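Local atomic coordinates of protein DOA1 (Saccharomyces cerevisiae, PDB entry 3ODT), a protein that probably binds ubiquitin through its WD40 beta-propeller domain and helps regulate the turnover of F-box proteins. Residues I291-E295 / K296-A300. Numbering follows the deposited sequence.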
ATOM      1  N   ILE A 291      15.451  -2.014  -0.702  1.00  7.04           N
ATOM      2  CA  ILE A 291      15.284  -1.121  -1.834  1.00  7.01           C
ATOM      3  C   ILE A 291      15.960  -1.784  -3.013  1.00  7.36           C
ATOM      4  O   ILE A 291      17.079  -2.290  -2.872  1.00  8.06           O
ATOM      5  CB  ILE A 291      15.895   0.241  -1.555  1.00 10.78           C
ATOM      6  CG1 ILE A 291      15.190   0.870  -0.347  1.00 13.75           C
ATOM      7  CG2 ILE A 291      15.780   1.126  -2.756  1.00  9.20           C
ATOM      8  CD1 ILE A 291      15.790   2.123   0.057  1.00 16.34           C
ATOM      9  N   PHE A 292      15.244  -1.865  -4.120  1.00  6.20           N
ATOM     10  CA  PHE A 292      15.776  -2.380  -5.384  1.00  6.42           C
ATOM     11  C   PHE A 292      15.838  -1.261  -6.418  1.00  7.12           C
ATOM     12  O   PHE A 292      14.998  -0.378  -6.403  1.00  7.45           O
ATOM     13  CB  PHE A 292      14.866  -3.507  -5.905  1.00  8.12           C
ATOM     14  CG  PHE A 292      14.977  -4.765  -5.112  1.00  9.12           C
ATOM     15  CD1 PHE A 292      14.257  -4.920  -3.944  1.00  9.81           C
ATOM     16  CD2 PHE A 292      15.813  -5.781  -5.523  1.00  9.32           C
ATOM     17  CE1 PHE A 292      14.380  -6.072  -3.189  1.00 11.49           C
ATOM     18  CE2 PHE A 292      15.947  -6.932  -4.762  1.00 10.16           C
ATOM     19  CZ  PHE A 292      15.239  -7.073  -3.601  1.00 10.24           C
ATOM     20  N   SER A 293      16.815  -1.331  -7.324  1.00  7.77           N
ATOM     21  CA  SER A 293      16.999  -0.326  -8.341  1.00  8.95           C
ATOM     22  C   SER A 293      17.416  -0.936  -9.665  1.00  9.54           C
ATOM     23  O   SER A 293      18.094  -1.962  -9.703  1.00  9.32           O
ATOM     24  CB  SER A 293      18.058   0.674  -7.887  1.00  9.37           C
ATOM     25  OG  SER A 293      18.153   1.761  -8.790  1.00  9.76           O
ATOM     26  N   GLN A 294      17.003  -0.285 -10.746  1.00 10.33           N
ATOM     27  CA  GLN A 294      17.501  -0.609 -12.075  1.00 10.32           C
ATOM     28  C   GLN A 294      18.836   0.080 -12.344  1.00 10.96           C
ATOM     29  O   GLN A 294      19.520  -0.255 -13.319  1.00 15.05           O
ATOM     30  CB  GLN A 294      16.480  -0.192 -13.127  1.00 11.68           C
ATOM     31  CG  GLN A 294      15.255  -1.064 -13.142  1.00 11.92           C
ATOM     32  CD  GLN A 294      14.295  -0.652 -14.209  1.00 13.38           C
ATOM     33  OE1 GLN A 294      13.820   0.485 -14.206  1.00 17.60           O
ATOM     34  NE2 GLN A 294      14.012  -1.559 -15.161  1.00 16.32           N
ATOM     35  N   GLU A 295      19.213   1.006 -11.468  1.00 11.56           N
ATOM     36  CA  GLU A 295      20.404   1.808 -11.693  1.00 10.50           C
ATOM     37  C   GLU A 295      21.592   1.182 -11.029  1.00 16.08           C
ATOM     38  O   GLU A 295      21.660   1.093  -9.815  1.00 13.90           O
ATOM     39  CB  GLU A 295      20.223   3.211 -11.163  1.00 13.85           C
ATOM     40  CG  GLU A 295      19.264   4.032 -11.977  1.00 24.79           C
ATOM     41  CD  GLU A 295      19.732   4.253 -13.406  1.00 35.86           C
ATOM     42  OE1 GLU A 295      20.961   4.431 -13.644  1.00 30.54           O
ATOM     43  OE2 GLU A 295      18.859   4.240 -14.300  1.00 39.02           O
ATOM     44  N   LYS A 296      22.560   0.791 -11.846  1.00 15.82           N
ATOM     45  CA  LYS A 296      23.709   0.066 -11.342  1.00 19.42           C
ATOM     46  C   LYS A 296      24.504   0.879 -10.311  1.00 18.48           C
ATOM     47  O   LYS A 296      25.075   0.307  -9.375  1.00 15.64           O
ATOM     48  CB  LYS A 296      24.586  -0.387 -12.504  1.00 23.41           C
ATOM     49  CG  LYS A 296      25.744  -1.272 -12.062  1.00 29.31           C
ATOM     50  CD  LYS A 296      26.454  -1.909 -13.260  1.00 36.32           C
ATOM     51  CE  LYS A 296      27.661  -2.738 -12.818  1.00 41.24           C
ATOM     52  NZ  LYS A 296      27.777  -4.024 -13.575  1.00 53.97           N
ATOM     53  N   SER A 297      24.498   2.204 -10.443  1.00 17.04           N
ATOM     54  CA  SER A 297      25.197   3.079  -9.500  1.00 18.80           C
ATOM     55  C   SER A 297      24.692   2.907  -8.076  1.00 18.83           C
ATOM     56  O   SER A 297      25.394   3.239  -7.127  1.00 23.97           O
ATOM     57  CB  SER A 297      25.041   4.547  -9.899  1.00 25.76           C
ATOM     58  OG  SER A 297      23.672   4.922  -9.935  1.00 28.55           O
ATOM     59  N   ARG A 298      23.475   2.378  -7.947  1.00 17.93           N
ATOM     60  CA  ARG A 298      22.817   2.162  -6.667  1.00 20.96           C
ATOM     61  C   ARG A 298      22.737   0.689  -6.223  1.00 16.68           C
ATOM     62  O   ARG A 298      22.135   0.394  -5.216  1.00 16.84           O
ATOM     63  CB  ARG A 298      21.390   2.746  -6.726  1.00 19.86           C
ATOM     64  CG  ARG A 298      21.366   4.242  -6.887  1.00 27.12           C
ATOM     65  CD  ARG A 298      20.119   4.867  -6.307  1.00 26.24           C
ATOM     66  NE  ARG A 298      18.960   4.715  -7.178  1.00 15.53           N
ATOM     67  CZ  ARG A 298      18.766   5.406  -8.297  1.00 19.34           C
ATOM     68  NH1 ARG A 298      19.672   6.261  -8.747  1.00 21.50           N
ATOM     69  NH2 ARG A 298      17.673   5.214  -8.996  1.00 14.14           N
ATOM     70  N   TRP A 299      23.350  -0.233  -6.956  1.00 15.26           N
ATOM     71  CA  TRP A 299      23.385  -1.630  -6.542  1.00 19.25           C
ATOM     72  C   TRP A 299      24.319  -1.890  -5.352  1.00 18.94           C
ATOM     73  O   TRP A 299      25.449  -1.430  -5.310  1.00 19.31           O
ATOM     74  CB  TRP A 299      23.804  -2.516  -7.714  1.00 20.48           C
ATOM     75  CG  TRP A 299      22.800  -2.564  -8.835  1.00 11.74           C
ATOM     76  CD1 TRP A 299      21.562  -1.995  -8.860  1.00 14.32           C
ATOM     77  CD2 TRP A 299      22.970  -3.204 -10.096  1.00 14.17           C
ATOM     78  NE1 TRP A 299      20.942  -2.257 -10.055  1.00 13.69           N
ATOM     79  CE2 TRP A 299      21.789  -2.994 -10.839  1.00 14.60           C
ATOM     80  CE3 TRP A 299      24.003  -3.953 -10.672  1.00 18.19           C
ATOM     81  CZ2 TRP A 299      21.617  -3.498 -12.127  1.00 17.32           C
ATOM     82  CZ3 TRP A 299      23.826  -4.460 -11.944  1.00 17.67           C
ATOM     83  CH2 TRP A 299      22.643  -4.231 -12.659  1.00 20.30           C
ATOM     84  N   ALA A 300      23.833  -2.652  -4.384  1.00 13.95           N
ATOM     85  CA  ALA A 300      24.640  -3.018  -3.222  1.00 18.96           C
ATOM     86  C   ALA A 300      25.941  -3.708  -3.640  1.00 22.67           C
ATOM     87  O   ALA A 300      26.990  -3.558  -2.997  1.00 24.90           O
ATOM     88  CB  ALA A 300      23.830  -3.923  -2.307  1.00 16.92           C
TER
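W299 reaches back to the end of the strand that precedes it: its indole NE1 donates to S293 O at 2.9 Å, a bond of ordinary length but clearly bent, with an N-H...O angle of 143°. The donor stands above the carbonyl plane of S293, and the oxygen lies somewhat tilted from the ring plane. A second bond closes the turn itself, R298 N to E295 O at 2.9 Å, and makes the first link of the 3-10 turn 296-298. S293 uses its hydroxyl too: a chi1 of -173° swings OG away from S293 N and onto the side of the carbonyl, where it accepts from E295 N at 3.0 Å, an ST turn that bends the chain as it leaves the strand.

The non-polar contacts are carbon atoms laid against two flat groups, the indole and the guanidinium. One face of the indole rests on the backbone, with K296 CA 3.5 Å above the ring plane and over its centre. On R298, E295 CB covers one face of the guanidinium, offset toward its rim, while E295 CG comes within 3.6 Å of R298 NH2. The charged ends do not meet; E295 OE1 and R298 NH1 remain 5.4 Å apart. Cutting W299 back to an alanine removes the indole, which is likely to leave S293 O without this donor and K296 CA without the ring against it.

D279 ties the polar ends together, bonding to S293 OG and forming a salt bridge with R298 NE. Strand 289-293 pairs with 9-14 and 280-284 in the blade where both chain ends of the WD40 propeller meet; beyond the turn, R298 O and A300 return to strand 9-14 at S11 and L10.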